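GTP pyrophosphokinase YjbM (Bacillus subtilis, PDB 5DEC) makes the stringent-response alarmone (p)ppGpp by transferring pyrophosphate from ATP to GDP or GTP, working as a cooperative, allosterically regulated homotetramer. Local coordinates at residues B[16-20]-B[74-80]; B[150-154]-B[187-191]. All coordinates share one frame; numbering follows the deposited sequence.

Contact 1: residues B[16-20]-B[74-80]; sequences FLVPY and IETMQDI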
loop_
_atom_site.group_PDB
_atom_site.type_symbol
_atom_site.label_atom_id
_atom_site.label_comp_id
_atom_site.label_asym_id
_atom_site.label_seq_id
_atom_site.Cartn_x
_atom_site.Cartn_y
_atom_site.Cartn_z
ATOM N N PHE B 16 5.549 -17.548 -15.372
ATOM C CA PHE B 16 5.206 -16.860 -16.624
ATOM C C PHE B 16 4.546 -15.498 -16.373
ATOM O O PHE B 16 4.701 -14.565 -17.153
ATOM C CB PHE B 16 4.262 -17.736 -17.456
ATOM C CG PHE B 16 3.662 -17.044 -18.662
ATOM C CD1 PHE B 16 4.416 -16.824 -19.803
ATOM C CD2 PHE B 16 2.330 -16.656 -18.663
ATOM C CE1 PHE B 16 3.863 -16.198 -20.906
ATOM C CE2 PHE B 16 1.772 -16.034 -19.764
ATOM C CZ PHE B 16 2.541 -15.807 -20.887
ATOM N N LEU B 17 3.791 -15.401 -15.292
ATOM C CA LEU B 17 2.998 -14.208 -15.026
ATOM C C LEU B 17 3.748 -13.144 -14.232
ATOM O O LEU B 17 3.297 -11.997 -14.146
ATOM C CB LEU B 17 1.726 -14.600 -14.281
ATOM C CG LEU B 17 0.750 -15.475 -15.072
ATOM C CD1 LEU B 17 -0.443 -15.808 -14.204
ATOM C CD2 LEU B 17 0.283 -14.773 -16.346
ATOM N N VAL B 18 4.882 -13.526 -13.648
ATOM C CA VAL B 18 5.671 -12.603 -12.829
ATOM C C VAL B 18 5.975 -11.275 -13.552
ATOM O O VAL B 18 5.721 -10.205 -12.991
ATOM C CB VAL B 18 6.999 -13.245 -12.362
ATOM C CG1 VAL B 18 7.950 -12.181 -11.888
ATOM C CG2 VAL B 18 6.749 -14.258 -11.248
ATOM N N PRO B 19 6.482 -11.328 -14.799
ATOM C CA PRO B 19 6.738 -10.039 -15.463
ATOM C C PRO B 19 5.471 -9.217 -15.696
ATOM O O PRO B 19 5.533 -7.986 -15.664
ATOM C CB PRO B 19 7.335 -10.438 -16.815
ATOM C CG PRO B 19 7.744 -11.858 -16.666
ATOM C CD PRO B 19 6.836 -12.464 -15.667
ATOM N N TYR B 20 4.355 -9.888 -15.966
ATOM C CA TYR B 20 3.097 -9.185 -16.203
ATOM C C TYR B 20 2.658 -8.464 -14.945
ATOM O O TYR B 20 2.213 -7.312 -15.002
ATOM C CB TYR B 20 2.007 -10.157 -16.662
ATOM C CG TYR B 20 2.257 -10.670 -18.051
ATOM C CD1 TYR B 20 1.821 -9.956 -19.165
ATOM C CD2 TYR B 20 2.968 -11.853 -18.260
ATOM C CE1 TYR B 20 2.056 -10.420 -20.447
ATOM C CE2 TYR B 20 3.203 -12.320 -19.533
ATOM C CZ TYR B 20 2.751 -11.603 -20.623
ATOM O OH TYR B 20 2.995 -12.067 -21.890
ATOM N N ILE B 74 0.267 -17.747 -26.382
ATOM C CA ILE B 74 -0.620 -17.010 -25.477
ATOM C C ILE B 74 0.010 -15.643 -25.237
ATOM O O ILE B 74 -0.684 -14.665 -24.986
ATOM C CB ILE B 74 -0.870 -17.736 -24.137
ATOM C CG1 ILE B 74 0.450 -17.971 -23.407
ATOM C CG2 ILE B 74 -1.599 -19.062 -24.361
ATOM C CD1 ILE B 74 0.343 -18.881 -22.220
ATOM N N GLU B 75 1.327 -15.577 -25.385
ATOM C CA GLU B 75 2.084 -14.364 -25.146
ATOM C C GLU B 75 1.670 -13.272 -26.137
ATOM O O GLU B 75 2.111 -12.130 -26.029
ATOM C CB GLU B 75 3.573 -14.659 -25.293
ATOM C CG GLU B 75 3.893 -16.148 -25.217
ATOM C CD GLU B 75 5.362 -16.432 -25.005
ATOM O OE1 GLU B 75 6.197 -15.807 -25.695
ATOM O OE2 GLU B 75 5.681 -17.284 -24.148
ATOM N N THR B 76 0.827 -13.636 -27.101
ATOM C CA THR B 76 0.291 -12.700 -28.085
ATOM C C THR B 76 -0.944 -12.006 -27.543
ATOM O O THR B 76 -1.373 -10.980 -28.070
ATOM C CB THR B 76 -0.080 -13.410 -29.410
ATOM O OG1 THR B 76 0.884 -14.432 -29.695
ATOM C CG2 THR B 76 -0.129 -12.423 -30.565
ATOM N N MET B 77 -1.525 -12.590 -26.498
ATOM C CA MET B 77 -2.708 -12.031 -25.856
ATOM C C MET B 77 -2.393 -10.641 -25.309
ATOM O O MET B 77 -1.402 -10.441 -24.599
ATOM C CB MET B 77 -3.207 -12.960 -24.742
ATOM C CG MET B 77 -4.654 -12.751 -24.336
ATOM S SD MET B 77 -5.258 -14.041 -23.219
ATOM C CE MET B 77 -4.999 -15.499 -24.243
ATOM N N GLN B 78 -3.240 -9.682 -25.658
ATOM C CA GLN B 78 -2.961 -8.284 -25.379
ATOM C C GLN B 78 -3.375 -7.844 -23.981
ATOM O O GLN B 78 -2.991 -6.763 -23.538
ATOM C CB GLN B 78 -3.669 -7.405 -26.397
ATOM C CG GLN B 78 -3.123 -7.527 -27.792
ATOM C CD GLN B 78 -3.837 -6.600 -28.742
ATOM O OE1 GLN B 78 -5.016 -6.286 -28.547
ATOM N NE2 GLN B 78 -3.135 -6.154 -29.777
ATOM N N ASP B 79 -4.175 -8.656 -23.299
ATOM C CA ASP B 79 -4.764 -8.212 -22.037
ATOM C C ASP B 79 -4.502 -9.159 -20.871
ATOM O O ASP B 79 -5.259 -9.184 -19.903
ATOM C CB ASP B 79 -6.268 -8.029 -22.201
ATOM C CG ASP B 79 -6.971 -9.323 -22.545
ATOM O OD1 ASP B 79 -6.340 -10.198 -23.174
ATOM O OD2 ASP B 79 -8.151 -9.468 -22.176
ATOM N N ILE B 80 -3.411 -9.907 -20.943
ATOM C CA ILE B 80 -2.974 -10.673 -19.796
ATOM C C ILE B 80 -2.726 -9.692 -18.661
ATOM O O ILE B 80 -3.157 -9.913 -17.519
ATOM C CB ILE B 80 -1.723 -11.496 -20.126
ATOM C CG1 ILE B 80 -2.084 -12.559 -21.163
ATOM C CG2 ILE B 80 -1.157 -12.150 -18.872
ATOM C CD1 ILE B 80 -0.887 -13.242 -21.776
HETATM O O HOH W 1 1.404 -11.137 -23.654
#
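Over one face of the Tyr20 ring, Ile80 CG2 lies 3.8 Å from the ring centroid, 16° off the normal, a CH-pi contact on the CG–CD1 side. At the edge of the same ring, in its plane, lies Phe16 O of the same helix. The Phe16 ring has Tyr20 CE2 over one face, near the rim, and Ile80 CD1 at its edge. Ile74 and Glu75 reach this ring obliquely. Phe16 CZ is 3.9 Å from Ile74 CG1, and Phe16 CE1 is 3.9 Å from Glu75 OE2. The Glu75 side chain is poorly ordered, so that last approach carries little weight. Phe16 has CG anti to its own nitrogen (chi1 171°), which carries the far end of the ring to Ile74. Ile80 CG2 is shared, because Leu17 CD2 also touches it at 3.9 Å.

The contact lays helix 11-38 against the loop that leads into strand 81-87 of the RelA/SpoT synthetase domain. Asp79, next to Ile80, binds magnesium and ATP. Here its carboxylate makes salt bridges to Lys55 and Lys63. Ile60 of helix 57-66 also packs on Leu17 and Ile80.

No direct hydrogen bond crosses between the segments. A water does the polar work instead. Tyr20 OH donates to this water at 2.6 Å. The water in turn donates to Glu75 O at 2.7 Å and Met77 O at 3.0 Å, so the hydroxyl is linked through the water to two carbonyls of segment 74-80. Closing the 3-10 turn of 74-76, Met77 N bonds to Ile74 O at 2.7 Å.

Contact 2: residues B[150-154]-B[187-191]; sequences RTLAM and ASRLD
Thr151 OG1 donates to Asp191 OD2 at 2.6 Å. The hydroxyl comes in on the syn side of the carboxylate, 25° out of its plane. In Thr151, chi1 of 60° places OG1 between the backbone N and the carbonyl carbon. From there Thr151 OG1 also accepts from Met154 N at 3.2 Å and so caps helix 152-167. Met154 returns a weak bond: its SD accepts from Thr151 N at 3.3 Å, which completes a capping box with sulfur as the second acceptor. Met154 CG lies beside its own backbone N (chi1 -68°), which helps turn the sulfur back to Thr151.

Small side chains let the two helices approach. Ala153 CB lies 4.2 Å from Ala187 CB, and 3.8 Å from Asp191 OD1. A valine in place of Thr151 would probably leave Met154 N without its capping acceptor and Asp191 without one of its donors.

Leu152 and Leu190 pack on Phe156 and Ala186, respectively, of a neighbouring subunit, so the helix pair borders a tetramer interface. Asp191 OD2 also forms a salt bridge with Arg124. With this arginine, the hydroxyl and the nearby helix start, the buried carboxylate is likely to stay ionised.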
loop_
_atom_site.group_PDB
_atom_site.type_symbol
_atom_site.label_atom_id
_atom_site.label_comp_id
_atom_site.label_asym_id
_atom_site.label_seq_id
_atom_site.Cartn_x
_atom_site.Cartn_y
_atom_site.Cartn_z
ATOM N N ARG B 150 -12.086 5.023 -19.039
ATOM C CA ARG B 150 -13.542 5.008 -18.893
ATOM C C ARG B 150 -13.996 6.128 -18.002
ATOM O O ARG B 150 -13.281 6.490 -17.082
ATOM C CB ARG B 150 -14.017 3.691 -18.257
ATOM C CG ARG B 150 -13.640 2.416 -18.966
ATOM C CD ARG B 150 -13.996 1.234 -18.084
ATOM N NE ARG B 150 -13.962 -0.031 -18.799
ATOM C CZ ARG B 150 -14.272 -1.196 -18.251
ATOM N NH1 ARG B 150 -14.644 -1.247 -16.979
ATOM N NH2 ARG B 150 -14.241 -2.302 -18.980
ATOM N N THR B 151 -15.203 6.650 -18.212
ATOM C CA THR B 151 -15.783 7.485 -17.166
ATOM C C THR B 151 -16.221 6.584 -16.029
ATOM O O THR B 151 -16.313 5.365 -16.197
ATOM C CB THR B 151 -16.997 8.330 -17.636
ATOM O OG1 THR B 151 -18.026 7.454 -18.107
ATOM C CG2 THR B 151 -16.604 9.285 -18.771
ATOM N N LEU B 152 -16.483 7.191 -14.877
ATOM C CA LEU B 152 -17.001 6.486 -13.721
ATOM C C LEU B 152 -18.292 5.721 -14.058
ATOM O O LEU B 152 -18.470 4.572 -13.645
ATOM C CB LEU B 152 -17.253 7.476 -12.573
ATOM C CG LEU B 152 -16.012 8.189 -11.995
ATOM C CD1 LEU B 152 -16.380 9.347 -11.046
ATOM C CD2 LEU B 152 -15.117 7.191 -11.290
ATOM N N ALA B 153 -19.188 6.374 -14.791
ATOM C CA ALA B 153 -20.479 5.795 -15.134
ATOM C C ALA B 153 -20.342 4.627 -16.112
ATOM O O ALA B 153 -21.012 3.605 -15.965
ATOM C CB ALA B 153 -21.393 6.875 -15.712
ATOM N N MET B 154 -19.476 4.787 -17.117
ATOM C CA MET B 154 -19.098 3.689 -18.021
ATOM C C MET B 154 -18.528 2.504 -17.246
ATOM O O MET B 154 -18.822 1.345 -17.539
ATOM C CB MET B 154 -18.031 4.162 -19.016
ATOM C CG MET B 154 -18.504 5.181 -20.021
ATOM S SD MET B 154 -17.126 6.069 -20.797
ATOM C CE MET B 154 -16.093 4.829 -21.420
ATOM N N ALA B 187 -26.656 5.630 -18.133
ATOM C CA ALA B 187 -25.275 6.020 -17.819
ATOM C C ALA B 187 -24.747 7.031 -18.845
ATOM O O ALA B 187 -24.054 7.980 -18.503
ATOM C CB ALA B 187 -24.348 4.786 -17.773
ATOM N N SER B 188 -25.045 6.782 -20.114
ATOM C CA SER B 188 -24.668 7.701 -21.177
ATOM C C SER B 188 -25.308 9.086 -20.986
ATOM O O SER B 188 -24.643 10.125 -21.149
ATOM C CB SER B 188 -25.063 7.121 -22.541
ATOM O OG SER B 188 -24.695 8.012 -23.575
ATOM N N ARG B 189 -26.585 9.118 -20.609
ATOM C CA ARG B 189 -27.207 10.415 -20.382
ATOM C C ARG B 189 -26.614 11.150 -19.192
ATOM O O ARG B 189 -26.489 12.365 -19.221
ATOM C CB ARG B 189 -28.717 10.299 -20.164
ATOM C CG ARG B 189 -29.489 10.089 -21.467
ATOM C CD ARG B 189 -30.985 10.176 -21.206
ATOM N NE ARG B 189 -31.468 9.001 -20.495
ATOM C CZ ARG B 189 -31.958 7.908 -21.068
ATOM N NH1 ARG B 189 -32.058 7.826 -22.387
ATOM N NH2 ARG B 189 -32.364 6.903 -20.304
ATOM N N LEU B 190 -26.256 10.416 -18.146
ATOM C CA LEU B 190 -25.598 11.038 -17.010
ATOM C C LEU B 190 -24.290 11.678 -17.453
ATOM O O LEU B 190 -24.003 12.809 -17.070
ATOM C CB LEU B 190 -25.361 10.012 -15.891
ATOM C CG LEU B 190 -24.512 10.465 -14.699
ATOM C CD1 LEU B 190 -25.120 11.706 -14.064
ATOM C CD2 LEU B 190 -24.393 9.343 -13.684
ATOM N N ASP B 191 -23.502 10.964 -18.256
ATOM C CA ASP B 191 -22.234 11.518 -18.733
ATOM C C ASP B 191 -22.470 12.779 -19.574
ATOM O O ASP B 191 -21.712 13.735 -19.471
ATOM C CB ASP B 191 -21.443 10.478 -19.534
ATOM C CG ASP B 191 -20.572 9.590 -18.634
ATOM O OD1 ASP B 191 -20.268 10.003 -17.486
ATOM O OD2 ASP B 191 -20.223 8.463 -19.064
#

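Overall arrangement
Contact 1 closes before contact 2 opens along the chain. Their centres are 30 Å apart, on opposite sides of the chain's centre, and their nearest atoms about 10 Å apart. The mixed sheet joins them. Segment 74-80 leads into strand 81-87, and segment 150-154 begins at the end of the neighbouring parallel strand, 139-151. Contact 1 sets the N-terminal helix 11-38 against the loop that enters the sheet, and contact 2 sets the C-terminal helix 174-202 against helix 152-167. Helix 11-38 carries the allosteric alarmone-binding residues Lys28 to Arg35. Helix 152-167 carries Asn155 of the allosteric site and Ala158 to His162 of the product site. Each terminal helix thus packs against an element bearing nucleotide-binding residues.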